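Local coordinates for protein ammonium transporter (Kuenenia stuttgartiensis, PDB 6EU6) that probably senses ammonium through an Amt-type membrane domain and signals across the membrane as part of a sensor histidine kinase, at residues V57-M66 / V132-G140. Sequence-based numbering, arbitrary orientation.
Sequences VFFSVGFGFM and VAIIYPIFG
Segments 57-66 and 132-140, on helices 40-67 and 121-144 of the Amt fold, run roughly parallel and pack side by side here, crossing at -24° with axes 7.7 Å apart, and G62 and P137 meet at the middle of the seam. P137 CB sits only 3.1 Å from G62 O. A CB on G62 would run into V132 O and the F58 ring, so glycine keeps the backbones close. Toward one end V57 lies against V132 and A133, its CG1 3.6 Å from A133 CB; that branch stands anti to the backbone N. F65 turns the edge of its ring to A133 O, with CD2 3.1 Å from the oxygen, close to the ring plane. At the other end M66 reaches across: CG anti to the backbone N (chi1 -173°) and an extended chi2 bring SD to 3.5 Å from Y136 CE2 in an oblique Met-aromatic contact, and chi3 (175°) sends CE on to G140 CA at 3.7 Å. The Y136 ring also meets F58, CE2 to CE1, and the Y136 side chain touches F103 and A107 of helix 93-114. A leucine in place of Y136 would probably leave M66 SD without its aromatic partner and open a gap beside F58. M66 CA approaches P137 O at 3.2 Å, a CA-H...O contact, while M66 O accepts a hydrogen bond from H141 ND1. No conventional hydrogen bond joins the segments, and V132 O and A133 O are buried without a hydrogen-bond donor, A133 O meeting the C-H edge of F65 instead, so cohesion rests on apolar fit, the sulfur-ring contact and C-H groups facing carbonyl oxygens.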
ATOM      1  N   VAL A  57      -5.288 -24.236  -1.237  1.00 27.59           N
ATOM      2  CA  VAL A  57      -6.514 -25.012  -1.510  1.00 29.62           C
ATOM      3  C   VAL A  57      -7.078 -24.583  -2.851  1.00 28.50           C
ATOM      4  O   VAL A  57      -7.559 -25.394  -3.643  1.00 27.73           O
ATOM      5  CB  VAL A  57      -7.505 -24.838  -0.363  1.00 27.81           C
ATOM      6  CG1 VAL A  57      -8.902 -25.400  -0.733  1.00 29.60           C
ATOM      7  CG2 VAL A  57      -6.957 -25.464   0.881  1.00 29.47           C
ATOM      8  N   PHE A  58      -6.997 -23.291  -3.160  1.00 26.96           N
ATOM      9  CA  PHE A  58      -7.561 -22.816  -4.391  1.00 25.84           C
ATOM     10  C   PHE A  58      -6.673 -23.237  -5.560  1.00 29.74           C
ATOM     11  O   PHE A  58      -7.205 -23.601  -6.623  1.00 27.42           O
ATOM     12  CB  PHE A  58      -7.741 -21.298  -4.432  1.00 26.30           C
ATOM     13  CG  PHE A  58      -8.623 -20.813  -5.564  1.00 26.33           C
ATOM     14  CD1 PHE A  58      -9.965 -21.031  -5.550  1.00 29.85           C
ATOM     15  CD2 PHE A  58      -8.103 -20.175  -6.627  1.00 29.08           C
ATOM     16  CE1 PHE A  58     -10.771 -20.588  -6.586  1.00 28.47           C
ATOM     17  CE2 PHE A  58      -8.892 -19.731  -7.677  1.00 29.87           C
ATOM     18  CZ  PHE A  58     -10.241 -19.910  -7.633  1.00 26.56           C
ATOM     19  N   PHE A  59      -5.346 -23.206  -5.367  1.00 27.74           N
ATOM     20  CA  PHE A  59      -4.434 -23.742  -6.370  1.00 27.42           C
ATOM     21  C   PHE A  59      -4.756 -25.227  -6.644  1.00 29.78           C
ATOM     22  O   PHE A  59      -4.815 -25.654  -7.809  1.00 33.21           O
ATOM     23  CB  PHE A  59      -3.000 -23.584  -5.943  1.00 28.10           C
ATOM     24  CG  PHE A  59      -1.995 -24.286  -6.829  1.00 31.35           C
ATOM     25  CD1 PHE A  59      -1.552 -23.711  -8.001  1.00 32.64           C
ATOM     26  CD2 PHE A  59      -1.457 -25.489  -6.453  1.00 34.28           C
ATOM     27  CE1 PHE A  59      -0.645 -24.375  -8.823  1.00 33.53           C
ATOM     28  CE2 PHE A  59      -0.553 -26.153  -7.261  1.00 33.85           C
ATOM     29  CZ  PHE A  59      -0.171 -25.615  -8.447  1.00 32.15           C
ATOM     30  N   SER A  60      -4.993 -25.997  -5.603  1.00 30.85           N
ATOM     31  CA  SER A  60      -5.067 -27.460  -5.784  1.00 31.40           C
ATOM     32  C   SER A  60      -6.411 -27.864  -6.398  1.00 31.32           C
ATOM     33  O   SER A  60      -6.458 -28.607  -7.404  1.00 32.05           O
ATOM     34  CB  SER A  60      -4.922 -28.168  -4.442  1.00 34.96           C
ATOM     35  OG  SER A  60      -3.681 -27.830  -3.887  1.00 35.39           O
ATOM     36  N   VAL A  61      -7.488 -27.458  -5.753  1.00 31.63           N
ATOM     37  CA  VAL A  61      -8.822 -27.852  -6.232  1.00 34.71           C
ATOM     38  C   VAL A  61      -9.797 -26.769  -6.582  1.00 31.10           C
ATOM     39  O   VAL A  61     -10.616 -26.917  -7.543  1.00 29.47           O
ATOM     40  CB  VAL A  61      -9.485 -28.863  -5.287  1.00 38.00           C
ATOM     41  CG1 VAL A  61      -8.533 -29.996  -5.016  1.00 49.53           C
ATOM     42  CG2 VAL A  61      -9.868 -28.239  -4.005  1.00 42.02           C
ATOM     43  N   GLY A  62      -9.734 -25.655  -5.862  1.00 32.29           N
ATOM     44  CA  GLY A  62     -10.781 -24.638  -6.054  1.00 30.68           C
ATOM     45  C   GLY A  62     -10.901 -24.103  -7.461  1.00 27.62           C
ATOM     46  O   GLY A  62     -11.993 -23.986  -8.016  1.00 29.09           O
ATOM     47  N   PHE A  63      -9.772 -23.717  -8.059  1.00 30.31           N
ATOM     48  CA  PHE A  63      -9.814 -23.154  -9.369  1.00 31.20           C
ATOM     49  C   PHE A  63     -10.451 -24.177 -10.349  1.00 32.13           C
ATOM     50  O   PHE A  63     -11.212 -23.790 -11.242  1.00 29.37           O
ATOM     51  CB  PHE A  63      -8.440 -22.737  -9.850  1.00 27.95           C
ATOM     52  CG  PHE A  63      -8.449 -22.052 -11.199  1.00 31.05           C
ATOM     53  CD1 PHE A  63      -8.632 -20.661 -11.296  1.00 31.19           C
ATOM     54  CD2 PHE A  63      -8.289 -22.781 -12.394  1.00 31.22           C
ATOM     55  CE1 PHE A  63      -8.656 -20.029 -12.511  1.00 31.09           C
ATOM     56  CE2 PHE A  63      -8.374 -22.162 -13.611  1.00 29.76           C
ATOM     57  CZ  PHE A  63      -8.528 -20.773 -13.697  1.00 33.03           C
ATOM     58  N   GLY A  64     -10.114 -25.457 -10.205  1.00 33.12           N
ATOM     59  CA  GLY A  64     -10.633 -26.447 -11.144  1.00 34.00           C
ATOM     60  C   GLY A  64     -12.140 -26.613 -11.022  1.00 32.12           C
ATOM     61  O   GLY A  64     -12.853 -26.532 -12.004  1.00 34.07           O
ATOM     62  N   PHE A  65     -12.611 -26.741  -9.797  1.00 30.25           N
ATOM     63  CA  PHE A  65     -14.042 -26.840  -9.548  1.00 31.06           C
ATOM     64  C   PHE A  65     -14.785 -25.643 -10.105  1.00 32.56           C
ATOM     65  O   PHE A  65     -15.917 -25.778 -10.593  1.00 31.47           O
ATOM     66  CB  PHE A  65     -14.359 -26.936  -8.073  1.00 29.70           C
ATOM     67  CG  PHE A  65     -14.090 -28.274  -7.442  1.00 32.63           C
ATOM     68  CD1 PHE A  65     -13.918 -29.440  -8.181  1.00 35.01           C
ATOM     69  CD2 PHE A  65     -14.065 -28.381  -6.063  1.00 34.18           C
ATOM     70  CE1 PHE A  65     -13.678 -30.671  -7.560  1.00 34.84           C
ATOM     71  CE2 PHE A  65     -13.895 -29.617  -5.433  1.00 41.85           C
ATOM     72  CZ  PHE A  65     -13.682 -30.791  -6.189  1.00 35.44           C
ATOM     73  N   MET A  66     -14.174 -24.462 -10.012  1.00 31.84           N
ATOM     74  CA  MET A  66     -14.835 -23.222 -10.360  1.00 30.28           C
ATOM     75  C   MET A  66     -14.826 -22.952 -11.884  1.00 31.63           C
ATOM     76  O   MET A  66     -15.818 -22.532 -12.467  1.00 28.77           O
ATOM     77  CB  MET A  66     -14.120 -22.049  -9.666  1.00 30.76           C
ATOM     78  CG  MET A  66     -14.857 -20.711  -9.843  1.00 29.84           C
ATOM     79  SD  MET A  66     -14.424 -19.634  -8.412  1.00 29.53           S
ATOM     80  CE  MET A  66     -15.258 -18.085  -8.879  1.00 28.63           C
ATOM     81  N   VAL A 132     -13.027 -22.647   0.628  1.00 27.62           N
ATOM     82  CA  VAL A 132     -12.253 -22.496  -0.551  1.00 25.14           C
ATOM     83  C   VAL A 132     -12.282 -23.739  -1.499  1.00 30.90           C
ATOM     84  O   VAL A 132     -12.138 -23.599  -2.729  1.00 29.51           O
ATOM     85  CB  VAL A 132     -10.806 -22.096  -0.221  1.00 28.00           C
ATOM     86  CG1 VAL A 132     -10.000 -21.927  -1.502  1.00 29.83           C
ATOM     87  CG2 VAL A 132     -10.761 -20.702   0.493  1.00 27.31           C
ATOM     88  N   ALA A 133     -12.432 -24.927  -0.897  1.00 29.67           N
ATOM     89  CA  ALA A 133     -12.459 -26.229  -1.609  1.00 31.65           C
ATOM     90  C   ALA A 133     -13.832 -26.577  -2.161  1.00 28.79           C
ATOM     91  O   ALA A 133     -13.881 -27.182  -3.195  1.00 31.64           O
ATOM     92  CB  ALA A 133     -11.963 -27.368  -0.681  1.00 31.71           C
ATOM     93  N   ILE A 134     -14.906 -26.126  -1.511  1.00 31.40           N
ATOM     94  CA  ILE A 134     -16.302 -26.560  -1.775  1.00 29.25           C
ATOM     95  C   ILE A 134     -17.285 -25.427  -2.036  1.00 30.32           C
ATOM     96  O   ILE A 134     -17.726 -25.214  -3.175  1.00 29.94           O
ATOM     97  CB  ILE A 134     -16.795 -27.491  -0.635  1.00 32.44           C
ATOM     98  CG1 ILE A 134     -16.002 -28.812  -0.774  1.00 35.02           C
ATOM     99  CG2 ILE A 134     -18.273 -27.839  -0.817  1.00 29.96           C
ATOM    100  CD1 ILE A 134     -15.748 -29.448   0.502  1.00 49.21           C
ATOM    101  N   ILE A 135     -17.597 -24.681  -1.006  1.00 26.56           N
ATOM    102  CA  ILE A 135     -18.685 -23.674  -1.096  1.00 29.74           C
ATOM    103  C   ILE A 135     -18.389 -22.653  -2.176  1.00 30.40           C
ATOM    104  O   ILE A 135     -19.189 -22.464  -3.118  1.00 29.67           O
ATOM    105  CB  ILE A 135     -18.958 -22.987   0.265  1.00 27.88           C
ATOM    106  CG1 ILE A 135     -19.374 -24.036   1.305  1.00 30.61           C
ATOM    107  CG2 ILE A 135     -19.974 -21.876   0.148  1.00 28.65           C
ATOM    108  CD1 ILE A 135     -19.588 -23.448   2.670  1.00 31.39           C
ATOM    109  N   TYR A 136     -17.225 -21.982  -2.051  1.00 29.78           N
ATOM    110  CA  TYR A 136     -16.935 -20.855  -2.981  1.00 26.18           C
ATOM    111  C   TYR A 136     -16.775 -21.278  -4.444  1.00 26.84           C
ATOM    112  O   TYR A 136     -17.407 -20.683  -5.351  1.00 26.18           O
ATOM    113  CB  TYR A 136     -15.706 -20.045  -2.456  1.00 26.12           C
ATOM    114  CG  TYR A 136     -15.265 -19.014  -3.390  1.00 24.99           C
ATOM    115  CD1 TYR A 136     -15.953 -17.832  -3.502  1.00 25.16           C
ATOM    116  CD2 TYR A 136     -14.196 -19.253  -4.250  1.00 26.45           C
ATOM    117  CE1 TYR A 136     -15.580 -16.885  -4.429  1.00 26.75           C
ATOM    118  CE2 TYR A 136     -13.805 -18.315  -5.220  1.00 25.42           C
ATOM    119  CZ  TYR A 136     -14.492 -17.101  -5.286  1.00 25.46           C
ATOM    120  OH  TYR A 136     -14.100 -16.115  -6.195  1.00 26.69           O
ATOM    121  N   PRO A 137     -15.886 -22.230  -4.723  1.00 25.73           N
ATOM    122  CA  PRO A 137     -15.682 -22.502  -6.121  1.00 26.37           C
ATOM    123  C   PRO A 137     -16.892 -23.214  -6.853  1.00 27.96           C
ATOM    124  O   PRO A 137     -17.070 -23.019  -8.036  1.00 28.89           O
ATOM    125  CB  PRO A 137     -14.455 -23.441  -6.135  1.00 27.27           C
ATOM    126  CG  PRO A 137     -14.524 -24.151  -4.824  1.00 27.58           C
ATOM    127  CD  PRO A 137     -15.143 -23.147  -3.843  1.00 28.44           C
ATOM    128  N   ILE A 138     -17.704 -23.975  -6.141  1.00 30.43           N
ATOM    129  CA  ILE A 138     -18.874 -24.600  -6.797  1.00 29.27           C
ATOM    130  C   ILE A 138     -19.951 -23.563  -7.126  1.00 29.51           C
ATOM    131  O   ILE A 138     -20.383 -23.471  -8.266  1.00 30.78           O
ATOM    132  CB  ILE A 138     -19.434 -25.765  -5.949  1.00 29.99           C
ATOM    133  CG1 ILE A 138     -18.430 -26.903  -5.972  1.00 28.98           C
ATOM    134  CG2 ILE A 138     -20.789 -26.221  -6.508  1.00 32.63           C
ATOM    135  CD1 ILE A 138     -18.627 -27.973  -4.905  1.00 32.40           C
ATOM    136  N   PHE A 139     -20.317 -22.722  -6.163  1.00 29.47           N
ATOM    137  CA  PHE A 139     -21.136 -21.532  -6.515  1.00 28.50           C
ATOM    138  C   PHE A 139     -20.507 -20.671  -7.587  1.00 31.75           C
ATOM    139  O   PHE A 139     -21.184 -20.197  -8.488  1.00 28.34           O
ATOM    140  CB  PHE A 139     -21.550 -20.673  -5.300  1.00 29.07           C
ATOM    141  CG  PHE A 139     -22.547 -19.605  -5.646  1.00 29.74           C
ATOM    142  CD1 PHE A 139     -22.122 -18.352  -6.126  1.00 30.45           C
ATOM    143  CD2 PHE A 139     -23.917 -19.846  -5.586  1.00 31.45           C
ATOM    144  CE1 PHE A 139     -23.062 -17.368  -6.506  1.00 30.00           C
ATOM    145  CE2 PHE A 139     -24.863 -18.859  -5.986  1.00 27.68           C
ATOM    146  CZ  PHE A 139     -24.421 -17.620  -6.420  1.00 31.26           C
ATOM    147  N   GLY A 140     -19.198 -20.530  -7.546  1.00 29.30           N
ATOM    148  CA  GLY A 140     -18.526 -19.742  -8.543  1.00 30.53           C
ATOM    149  C   GLY A 140     -18.695 -20.334  -9.933  1.00 28.78           C
ATOM    150  O   GLY A 140     -18.747 -19.607 -10.909  1.00 26.23           O
TER